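Local coordinates for flavodoxin (Bacillus cereus, PDB 6FT1), which binds FMN and probably serves as a low-potential electron donor to a number of redox enzymes, at residues S11-E16 with V123-E128; S1-I6 with T28-E33; D19-V24 with E133-F138. All coordinates share one frame; numbering follows the deposited sequence.

Contact 1: residues S11-E16 with V123-E128; sequences SGNTEE and VELTPE. With FMN (flavin mononucleotide), chain B.
Asn13 and Thr126 meet side chain to side chain, the two crossing at about a right angle. The hydroxyl of Thr126 donates to the amide oxygen, with OG1 2.7 Å from Asn13 OD1, and it approaches from 34° out of the carbonyl plane. In Asn13, CG stands beside the backbone N and anti to the carbonyl carbon (chi1 -67°), which carries the amide across to the 123-128 segment while its ND2 turns to the cofactor. That nitrogen gives a fairly straight bond to the ribityl chain, ND2 to FMN O4' 2.9 Å, and also donates to a water that in turn donates to Thr126 OG1. Held from both ends, the amide has its flip state fixed. Asn13 belongs to the phosphate-binding loop of the flavodoxin fold, where strand 2-8 passes into helix 13-26, and Thr126 to the loop that follows strand 115-124. Asn13 N reaches FMN O2P at 2.8 Å, and Thr14 grips FMN O1P with both its N and its OG1, each at 2.8 Å. Further along, the extended side chain of Glu16 runs alongside the Pro127 ring in the opposite sense, OE1 3.6 Å from Pro127 CD. A second water joins the two, donating to Glu16 OE2 and to Pro127 O. Leu125 turns its CD2 to the ribityl chain, 3.4 Å from FMN O3'.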
loop_
_atom_site.group_PDB
_atom_site.type_symbol
_atom_site.label_atom_id
_atom_site.label_comp_id
_atom_site.label_asym_id
_atom_site.label_seq_id
_atom_site.Cartn_x
_atom_site.Cartn_y
_atom_site.Cartn_z
ATOM N N SER A 11 -2.179 9.177 -12.188
ATOM C CA SER A 11 -1.264 9.437 -13.301
ATOM C C SER A 11 -0.255 8.329 -13.547
ATOM O O SER A 11 0.703 8.546 -14.295
ATOM C CB SER A 11 -0.533 10.767 -13.110
ATOM O OG SER A 11 0.641 10.655 -12.318
ATOM N N GLY A 12 -0.443 7.177 -12.909
ATOM C CA GLY A 12 0.337 6.006 -13.174
ATOM C C GLY A 12 1.542 5.747 -12.263
ATOM O O GLY A 12 2.125 4.637 -12.371
ATOM N N ASN A 13 2.002 6.732 -11.458
ATOM C CA ASN A 13 3.262 6.538 -10.736
ATOM C C ASN A 13 3.113 5.492 -9.624
ATOM O O ASN A 13 3.939 4.573 -9.482
ATOM C CB ASN A 13 3.618 7.896 -10.131
ATOM C CG ASN A 13 3.972 8.962 -11.184
ATOM O OD1 ASN A 13 4.522 8.607 -12.237
ATOM N ND2 ASN A 13 3.657 10.289 -10.928
ATOM N N THR A 14 2.038 5.614 -8.828
ATOM C CA THR A 14 1.828 4.617 -7.796
ATOM C C THR A 14 1.519 3.270 -8.428
ATOM O O THR A 14 1.898 2.255 -7.892
ATOM C CB THR A 14 0.704 5.051 -6.852
ATOM O OG1 THR A 14 1.000 6.365 -6.346
ATOM C CG2 THR A 14 0.527 4.070 -5.633
ATOM N N GLU A 15 0.875 3.267 -9.610
ATOM C CA GLU A 15 0.626 2.028 -10.335
ATOM C C GLU A 15 1.925 1.330 -10.697
ATOM O O GLU A 15 2.022 0.098 -10.565
ATOM C CB GLU A 15 -0.179 2.312 -11.604
ATOM C CG GLU A 15 -0.685 1.036 -12.286
ATOM C CD GLU A 15 -1.417 1.289 -13.613
ATOM O OE1 GLU A 15 -1.360 2.418 -14.085
ATOM O OE2 GLU A 15 -1.992 0.354 -14.183
ATOM N N GLU A 16 2.897 2.096 -11.215
ATOM C CA GLU A 16 4.174 1.494 -11.562
ATOM C C GLU A 16 4.830 0.871 -10.334
ATOM O O GLU A 16 5.368 -0.262 -10.408
ATOM C CB GLU A 16 5.095 2.566 -12.177
ATOM C CG GLU A 16 6.472 1.949 -12.405
ATOM C CD GLU A 16 7.536 2.857 -13.045
ATOM O OE1 GLU A 16 7.210 3.997 -13.461
ATOM O OE2 GLU A 16 8.712 2.344 -13.123
ATOM N N VAL A 123 8.083 7.625 -2.992
ATOM C CA VAL A 123 8.877 7.918 -4.168
ATOM C C VAL A 123 8.371 9.249 -4.716
ATOM O O VAL A 123 7.157 9.476 -4.786
ATOM C CB VAL A 123 8.732 6.781 -5.198
ATOM C CG1 VAL A 123 9.249 7.260 -6.543
ATOM C CG2 VAL A 123 9.507 5.550 -4.653
ATOM N N GLU A 124 9.284 10.157 -5.115
ATOM C CA GLU A 124 8.886 11.428 -5.752
ATOM C C GLU A 124 8.445 11.200 -7.194
ATOM O O GLU A 124 9.224 10.765 -8.062
ATOM C CB GLU A 124 10.064 12.395 -5.721
ATOM C CG GLU A 124 9.774 13.680 -6.499
ATOM C CD GLU A 124 9.380 14.855 -5.624
ATOM O OE1 GLU A 124 9.638 14.798 -4.410
ATOM O OE2 GLU A 124 8.892 15.864 -6.191
ATOM N N LEU A 125 7.175 11.467 -7.456
ATOM C CA LEU A 125 6.613 11.468 -8.826
ATOM C C LEU A 125 6.934 10.145 -9.532
ATOM O O LEU A 125 6.616 9.097 -8.985
ATOM C CB LEU A 125 7.008 12.711 -9.586
ATOM C CG LEU A 125 6.544 14.106 -9.036
ATOM C CD1 LEU A 125 7.120 15.316 -9.847
ATOM C CD2 LEU A 125 4.960 14.072 -9.083
ATOM N N THR A 126 7.477 10.159 -10.762
ATOM C CA THR A 126 7.673 8.919 -11.494
ATOM C C THR A 126 8.942 8.210 -11.032
ATOM O O THR A 126 10.003 8.818 -10.972
ATOM C CB THR A 126 7.752 9.218 -12.992
ATOM O OG1 THR A 126 6.579 9.933 -13.412
ATOM C CG2 THR A 126 7.805 7.917 -13.812
ATOM N N PRO A 127 8.865 6.928 -10.675
ATOM C CA PRO A 127 10.069 6.181 -10.265
ATOM C C PRO A 127 11.171 6.301 -11.323
ATOM O O PRO A 127 10.938 6.206 -12.546
ATOM C CB PRO A 127 9.561 4.733 -10.183
ATOM C CG PRO A 127 8.126 4.839 -9.788
ATOM C CD PRO A 127 7.640 6.116 -10.583
ATOM N N GLU A 128 12.378 6.482 -10.824
ATOM C CA GLU A 128 13.585 6.332 -11.634
ATOM C C GLU A 128 14.188 5.001 -11.265
ATOM O O GLU A 128 13.660 4.282 -10.428
ATOM C CB GLU A 128 14.559 7.462 -11.343
ATOM C CG GLU A 128 14.057 8.769 -11.959
ATOM C CD GLU A 128 15.201 9.613 -12.407
ATOM O OE1 GLU A 128 15.949 10.041 -11.506
ATOM O OE2 GLU A 128 15.366 9.781 -13.640
HETATM N N1 FMN B . 1.514 15.136 -3.243
HETATM C C2 FMN B . 1.871 15.177 -1.907
HETATM O O2 FMN B . 2.912 14.632 -1.603
HETATM N N3 FMN B . 1.184 15.966 -0.998
HETATM C C4 FMN B . -0.011 16.560 -1.308
HETATM O O4 FMN B . -0.575 17.207 -0.397
HETATM C C4A FMN B . -0.402 16.525 -2.662
HETATM N N5 FMN B . -1.555 17.127 -3.115
HETATM C C5A FMN B . -1.901 17.002 -4.470
HETATM C C6 FMN B . -3.054 17.622 -4.949
HETATM C C7 FMN B . -3.325 17.649 -6.322
HETATM C C7M FMN B . -4.615 18.342 -6.727
HETATM C C8 FMN B . -2.544 16.926 -7.229
HETATM C C8M FMN B . -2.816 16.950 -8.711
HETATM C C9 FMN B . -1.393 16.288 -6.746
HETATM C C9A FMN B . -1.159 16.226 -5.349
HETATM N N10 FMN B . 0.014 15.698 -4.908
HETATM C C10 FMN B . 0.353 15.760 -3.569
HETATM C "C1'" FMN B . 0.926 14.954 -5.893
HETATM C "C2'" FMN B . 0.559 13.514 -6.305
HETATM O "O2'" FMN B . 0.559 12.679 -5.177
HETATM C "C3'" FMN B . 1.698 13.052 -7.238
HETATM O "O3'" FMN B . 1.589 13.742 -8.500
HETATM C "C4'" FMN B . 1.773 11.530 -7.419
HETATM O "O4'" FMN B . 2.871 11.233 -8.251
HETATM C "C5'" FMN B . 0.522 10.959 -8.089
HETATM O "O5'" FMN B . 0.620 9.552 -8.019
HETATM P P FMN B . -0.130 8.804 -9.174
HETATM O O1P FMN B . -0.171 7.409 -8.691
HETATM O O2P FMN B . 0.645 8.952 -10.454
HETATM O O3P FMN B . -1.539 9.306 -9.299
HETATM O O HOH W 1 4.496 12.352 -12.769
HETATM O O HOH W 2 10.526 4.034 -14.075
#

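Contact 2: residues S1-I6 with T28-E33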
loop_
_atom_site.group_PDB
_atom_site.type_symbol
_atom_site.label_atom_id
_atom_site.label_comp_id
_atom_site.label_asym_id
_atom_site.label_seq_id
_atom_site.Cartn_x
_atom_site.Cartn_y
_atom_site.Cartn_z
ATOM N N SER A 1 1.703 -18.162 1.666
ATOM C CA SER A 1 0.727 -17.240 2.265
ATOM C C SER A 1 -0.033 -16.512 1.168
ATOM O O SER A 1 0.450 -16.493 0.053
ATOM C CB SER A 1 1.436 -16.263 3.165
ATOM O OG SER A 1 2.140 -16.940 4.180
ATOM N N LYS A 2 -1.193 -15.929 1.509
ATOM C CA LYS A 2 -2.038 -15.197 0.573
ATOM C C LYS A 2 -1.979 -13.722 0.922
ATOM O O LYS A 2 -2.127 -13.328 2.092
ATOM C CB LYS A 2 -3.498 -15.667 0.600
ATOM C CG LYS A 2 -4.148 -15.665 1.980
ATOM C CD LYS A 2 -5.620 -16.200 2.003
ATOM C CE LYS A 2 -5.880 -17.329 0.966
ATOM N NZ LYS A 2 -7.089 -18.221 1.323
ATOM N N LEU A 3 -1.721 -12.914 -0.085
ATOM C CA LEU A 3 -1.487 -11.493 0.103
ATOM C C LEU A 3 -2.455 -10.727 -0.777
ATOM O O LEU A 3 -2.904 -11.212 -1.865
ATOM C CB LEU A 3 -0.068 -11.143 -0.265
ATOM C CG LEU A 3 0.967 -12.116 0.351
ATOM C CD1 LEU A 3 2.343 -11.876 -0.226
ATOM C CD2 LEU A 3 0.956 -12.010 1.855
ATOM N N VAL A 4 -2.819 -9.550 -0.324
ATOM C CA VAL A 4 -3.592 -8.633 -1.149
ATOM C C VAL A 4 -2.863 -7.286 -1.223
ATOM O O VAL A 4 -2.297 -6.825 -0.221
ATOM C CB VAL A 4 -5.031 -8.463 -0.619
ATOM C CG1 VAL A 4 -5.030 -7.770 0.815
ATOM C CG2 VAL A 4 -5.898 -7.639 -1.618
ATOM N N MET A 5 -2.898 -6.613 -2.377
ATOM C CA MET A 5 -2.407 -5.266 -2.574
ATOM C C MET A 5 -3.542 -4.437 -3.115
ATOM O O MET A 5 -4.155 -4.830 -4.128
ATOM C CB MET A 5 -1.231 -5.267 -3.545
ATOM C CG MET A 5 -0.754 -3.855 -3.807
ATOM S SD MET A 5 0.599 -3.767 -5.031
ATOM C CE MET A 5 1.956 -4.460 -4.089
ATOM N N ILE A 6 -3.848 -3.317 -2.477
ATOM C CA ILE A 6 -4.844 -2.358 -2.978
ATOM C C ILE A 6 -4.155 -1.042 -3.241
ATOM O O ILE A 6 -3.549 -0.466 -2.320
ATOM C CB ILE A 6 -6.003 -2.222 -1.998
ATOM C CG1 ILE A 6 -6.646 -3.629 -1.823
ATOM C CG2 ILE A 6 -7.058 -1.210 -2.514
ATOM C CD1 ILE A 6 -7.878 -3.711 -1.055
ATOM N N THR A 28 7.812 -15.389 -5.433
ATOM C CA THR A 28 7.953 -16.217 -4.245
ATOM C C THR A 28 6.806 -17.206 -4.201
ATOM O O THR A 28 5.895 -17.124 -5.007
ATOM C CB THR A 28 7.987 -15.389 -2.953
ATOM O OG1 THR A 28 6.738 -14.709 -2.711
ATOM C CG2 THR A 28 9.049 -14.331 -3.084
ATOM N N GLU A 29 6.836 -18.121 -3.246
ATOM C CA GLU A 29 5.736 -19.076 -3.124
ATOM C C GLU A 29 4.622 -18.488 -2.254
ATOM O O GLU A 29 4.206 -19.032 -1.230
ATOM C CB GLU A 29 6.244 -20.414 -2.592
ATOM C CG GLU A 29 7.281 -21.120 -3.502
ATOM C CD GLU A 29 6.768 -21.392 -4.919
ATOM O OE1 GLU A 29 5.585 -21.720 -5.048
ATOM O OE2 GLU A 29 7.523 -21.304 -5.927
ATOM N N ASN A 30 4.165 -17.322 -2.655
ATOM C CA ASN A 30 3.030 -16.663 -2.017
ATOM C C ASN A 30 2.145 -16.179 -3.147
ATOM O O ASN A 30 2.651 -15.818 -4.227
ATOM C CB ASN A 30 3.478 -15.464 -1.142
ATOM C CG ASN A 30 4.352 -15.858 -0.001
ATOM O OD1 ASN A 30 3.887 -16.395 0.987
ATOM N ND2 ASN A 30 5.627 -15.614 -0.122
ATOM N N GLU A 31 0.843 -16.127 -2.914
ATOM C CA GLU A 31 -0.036 -15.579 -3.949
ATOM C C GLU A 31 -0.327 -14.130 -3.610
ATOM O O GLU A 31 -0.364 -13.747 -2.438
ATOM C CB GLU A 31 -1.329 -16.390 -3.979
ATOM C CG GLU A 31 -1.084 -17.915 -4.233
ATOM C CD GLU A 31 -0.717 -18.674 -2.935
ATOM O OE1 GLU A 31 -1.384 -18.430 -1.915
ATOM O OE2 GLU A 31 0.232 -19.501 -2.925
ATOM N N ILE A 32 -0.468 -13.289 -4.612
ATOM C CA ILE A 32 -0.811 -11.909 -4.351
ATOM C C ILE A 32 -1.899 -11.487 -5.331
ATOM O O ILE A 32 -1.779 -11.685 -6.559
ATOM C CB ILE A 32 0.394 -10.945 -4.344
ATOM C CG1 ILE A 32 -0.085 -9.556 -3.970
ATOM C CG2 ILE A 32 1.149 -10.981 -5.685
ATOM C CD1 ILE A 32 1.107 -8.608 -3.602
ATOM N N GLU A 33 -2.967 -10.950 -4.797
ATOM C CA GLU A 33 -4.032 -10.386 -5.628
ATOM C C GLU A 33 -3.919 -8.846 -5.602
ATOM O O GLU A 33 -4.037 -8.226 -4.518
ATOM C CB GLU A 33 -5.401 -10.820 -5.090
ATOM C CG GLU A 33 -6.570 -10.200 -5.907
ATOM C CD GLU A 33 -7.898 -10.974 -5.845
ATOM O OE1 GLU A 33 -8.742 -10.866 -6.786
ATOM O OE2 GLU A 33 -8.101 -11.622 -4.827
HETATM O O HOH W 3 -0.672 -19.399 0.566
HETATM O O HOH W 4 4.832 -17.257 3.438
#
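Leu3 and Ile32 lie next to each other on one face of the sheet, Leu3 CB 4.0 Å from Ile32 CG1. Ile32 holds CG1 trans to its amide nitrogen (chi1 -176°), which sends CD1 on to Met5, 4.1 Å from Met5 CB. In the other direction Leu3 crosses Asn30 at a slant, its CD1 resting on Asn30 CB. Helix 13-26 covers this face, with Ile25 on Leu3 and Ala18, Ile21 and Ala22 on Met5. The pairing is the parallel strand contact of a right-handed beta-alpha-beta crossover, strand 2-8 beside the edge strand 31-36 with that helix between them in sequence. Its ladder includes Met5 N to Glu33 O at 2.9 Å and runs on to Ile35. On the other face are Lys2, Val4, Glu31 and Glu33; Val4 leans its CG2 toward Glu33 O, while the Glu33 carboxylate turns to Tyr49. At the chain start, Asn30 takes over from the ladder: its OD1 accepts from Ser1 N at 2.9 Å, the donor 20° from the carbonyl plane. Its ND2 donates to Thr28 OG1, almost in the amide plane, fixing the amide's rotation. A water accepts from Ser1 N and donates to Glu31 OE1 at 2.8 Å.

Contact 3: residues D19-V24 with E133-F138; sequences DHIAGV and EKCLQF
Helices 13-26 and 129-144, the first and last of the flavodoxin alpha/beta sandwich, pack side by side on one face of the parallel sheet, and this contact is where residues 19-24 of one meet 133-138 of the other. The short axes come within 8.2 Å, close enough for backbone to be touched, and cross at -41°. The backbones come nearest at Ile21 and Cys135. Ile21 stands with CG1 beside its backbone N (chi1 -64°), which sets that methylene over the neighbouring helix: CG1 is 3.6 Å from the carbonyl oxygen Cys135 O and 3.8 Å from Cys135 CB. Cys135 points its CB into the interface, so a small side chain sits where the helices are tightest, while His20 adds its CB alongside.

Toward the sheet, Ile21 sets two methyls against Phe138 CD1: CG2 and CD1 both lie 3.8 Å from it, the CD1 methyl coming in at a slant. The phenyl group is carried there by CG anti to the backbone N (chi1 -180°), and it rests on Leu118 and Leu121 of strand 115-124 and on Ala86 of strand 84-91. Ile21 itself continues down onto Met5 and Phe88, so the pair joins the helix interface to the sheet beneath it. On the solvent side the contact closes with Val24 and Leu136, which cross at about a right angle. Although the CB of Leu136 heads away from helix 13-26, in one of the two conformers modelled its chain curls back and brings CD1 against both methyls of Val24, 3.6 Å from CG2 and 3.7 Å from CG1.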
loop_
_atom_site.group_PDB
_atom_site.type_symbol
_atom_site.label_atom_id
_atom_site.label_comp_id
_atom_site.label_asym_id
_atom_site.label_seq_id
_atom_site.Cartn_x
_atom_site.Cartn_y
_atom_site.Cartn_z
ATOM N N ASP A 19 2.978 -2.428 -9.470
ATOM C CA ASP A 19 3.257 -3.523 -10.400
ATOM C C ASP A 19 4.628 -4.109 -10.149
ATOM O O ASP A 19 4.796 -5.319 -10.186
ATOM C CB ASP A 19 3.152 -3.043 -11.844
ATOM C CG ASP A 19 1.681 -2.752 -12.242
ATOM O OD1 ASP A 19 0.716 -3.256 -11.559
ATOM O OD2 ASP A 19 1.541 -1.962 -13.204
ATOM N N HIS A 20 5.602 -3.287 -9.821
ATOM C CA HIS A 20 6.924 -3.858 -9.565
ATOM C C HIS A 20 7.016 -4.536 -8.192
ATOM O O HIS A 20 7.649 -5.598 -8.077
ATOM C CB HIS A 20 7.995 -2.784 -9.755
ATOM C CG HIS A 20 8.260 -2.454 -11.196
ATOM N ND1 HIS A 20 7.544 -1.518 -11.919
ATOM C CD2 HIS A 20 9.171 -2.960 -12.056
ATOM C CE1 HIS A 20 8.025 -1.457 -13.157
ATOM N NE2 HIS A 20 9.009 -2.333 -13.260
ATOM N N ILE A 21 6.385 -3.971 -7.146
ATOM C CA ILE A 21 6.374 -4.644 -5.825
ATOM C C ILE A 21 5.660 -6.005 -5.929
ATOM O O ILE A 21 6.154 -7.044 -5.457
ATOM C CB ILE A 21 5.741 -3.712 -4.756
ATOM C CG1 ILE A 21 6.587 -2.440 -4.540
ATOM C CG2 ILE A 21 5.533 -4.477 -3.499
ATOM C CD1 ILE A 21 5.828 -1.347 -3.789
ATOM N N ALA A 22 4.480 -6.025 -6.579
ATOM C CA ALA A 22 3.727 -7.264 -6.703
ATOM C C ALA A 22 4.442 -8.252 -7.606
ATOM O O ALA A 22 4.433 -9.446 -7.335
ATOM C CB ALA A 22 2.328 -6.999 -7.279
ATOM N N GLY A 23 5.124 -7.754 -8.662
ATOM C CA GLY A 23 5.848 -8.648 -9.559
ATOM C C GLY A 23 6.995 -9.368 -8.858
ATOM O O GLY A 23 7.199 -10.573 -9.054
ATOM N N VAL A 24 7.691 -8.662 -7.952
ATOM C CA VAL A 24 8.729 -9.271 -7.140
ATOM C C VAL A 24 8.129 -10.308 -6.194
ATOM O O VAL A 24 8.607 -11.446 -6.099
ATOM C CB VAL A 24 9.482 -8.162 -6.387
ATOM C CG1 VAL A 24 10.361 -8.764 -5.241
ATOM C CG2 VAL A 24 10.351 -7.414 -7.379
ATOM N N GLU A 133 14.492 0.051 -7.776
ATOM C CA GLU A 133 15.226 -0.839 -6.886
ATOM C C GLU A 133 14.673 -0.798 -5.456
ATOM O O GLU A 133 14.638 -1.829 -4.766
ATOM C CB GLU A 133 16.712 -0.508 -6.926
ATOM C CG GLU A 133 17.498 -1.747 -6.524
ATOM C CD GLU A 133 18.974 -1.592 -6.709
ATOM O OE1 GLU A 133 19.385 -0.934 -7.702
ATOM O OE2 GLU A 133 19.702 -2.139 -5.849
ATOM N N LYS A 134 14.283 0.387 -4.956
ATOM C CA LYS A 134 13.637 0.462 -3.652
ATOM C C LYS A 134 12.356 -0.356 -3.635
ATOM O O LYS A 134 12.021 -0.960 -2.611
ATOM C CB LYS A 134 13.351 1.932 -3.272
ATOM C CG LYS A 134 14.582 2.754 -2.826
ATOM C CD LYS A 134 14.178 4.217 -2.646
ATOM C CE LYS A 134 15.203 5.042 -1.826
ATOM N NZ LYS A 134 16.363 5.476 -2.660
ATOM N N CYS A 135 11.586 -0.350 -4.722
ATOM C CA CYS A 135 10.381 -1.172 -4.792
ATOM C C CYS A 135 10.722 -2.664 -4.663
ATOM O O CYS A 135 10.018 -3.432 -3.970
ATOM C CB CYS A 135 9.684 -0.896 -6.123
ATOM S SG CYS A 135 8.824 0.705 -6.168
ATOM N N LEU A 136 11.806 -3.095 -5.331
ATOM C CA LEU A 136 12.276 -4.475 -5.224
ATOM C C LEU A 136 12.617 -4.827 -3.776
ATOM O O LEU A 136 12.179 -5.856 -3.240
ATOM C CB LEU A 136 13.531 -4.627 -6.086
ATOM C CG LEU A 136 14.427 -5.861 -5.786
ATOM C CD1 LEU A 136 13.648 -7.162 -6.041
ATOM C CD2 LEU A 136 15.708 -5.782 -6.613
ATOM N N GLN A 137 13.370 -3.955 -3.112
ATOM C CA GLN A 137 13.783 -4.191 -1.747
ATOM C C GLN A 137 12.589 -4.217 -0.818
ATOM O O GLN A 137 12.531 -5.013 0.111
ATOM C CB GLN A 137 14.767 -3.086 -1.316
ATOM C CG GLN A 137 16.176 -3.327 -1.895
ATOM C CD GLN A 137 16.725 -4.690 -1.391
ATOM O OE1 GLN A 137 16.450 -5.096 -0.244
ATOM N NE2 GLN A 137 17.469 -5.395 -2.241
ATOM N N PHE A 138 11.585 -3.370 -1.096
ATOM C CA PHE A 138 10.370 -3.345 -0.302
ATOM C C PHE A 138 9.643 -4.686 -0.411
ATOM O O PHE A 138 9.255 -5.286 0.591
ATOM C CB PHE A 138 9.537 -2.169 -0.799
ATOM C CG PHE A 138 8.212 -1.953 -0.097
ATOM C CD1 PHE A 138 7.056 -2.680 -0.460
ATOM C CD2 PHE A 138 8.057 -0.931 0.813
ATOM C CE1 PHE A 138 5.812 -2.406 0.117
ATOM C CE2 PHE A 138 6.806 -0.691 1.399
ATOM C CZ PHE A 138 5.681 -1.429 1.034
#

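Overall arrangement
Helix 13-26 runs through the whole set: contacts 1 and 3 use its start and its later turns, and contact 2 joins the strands before and after it. Contact 1 is at the surface, beside the cofactor, and works through polar side chains, waters and phosphate oxygens. Contact 3, partly buried, is made by van der Waals packing, mostly of apolar side chains. Contact 2 is also partly buried but rests on backbone bonds, with apolar groups on the face toward the helix, and Val4 among charged residues on the other. Contacts 2 and 3 touch, Met5 CE lying 3.6 Å from Ile21 CG2, whereas the centres of contacts 1 and 2 are 22 Å apart.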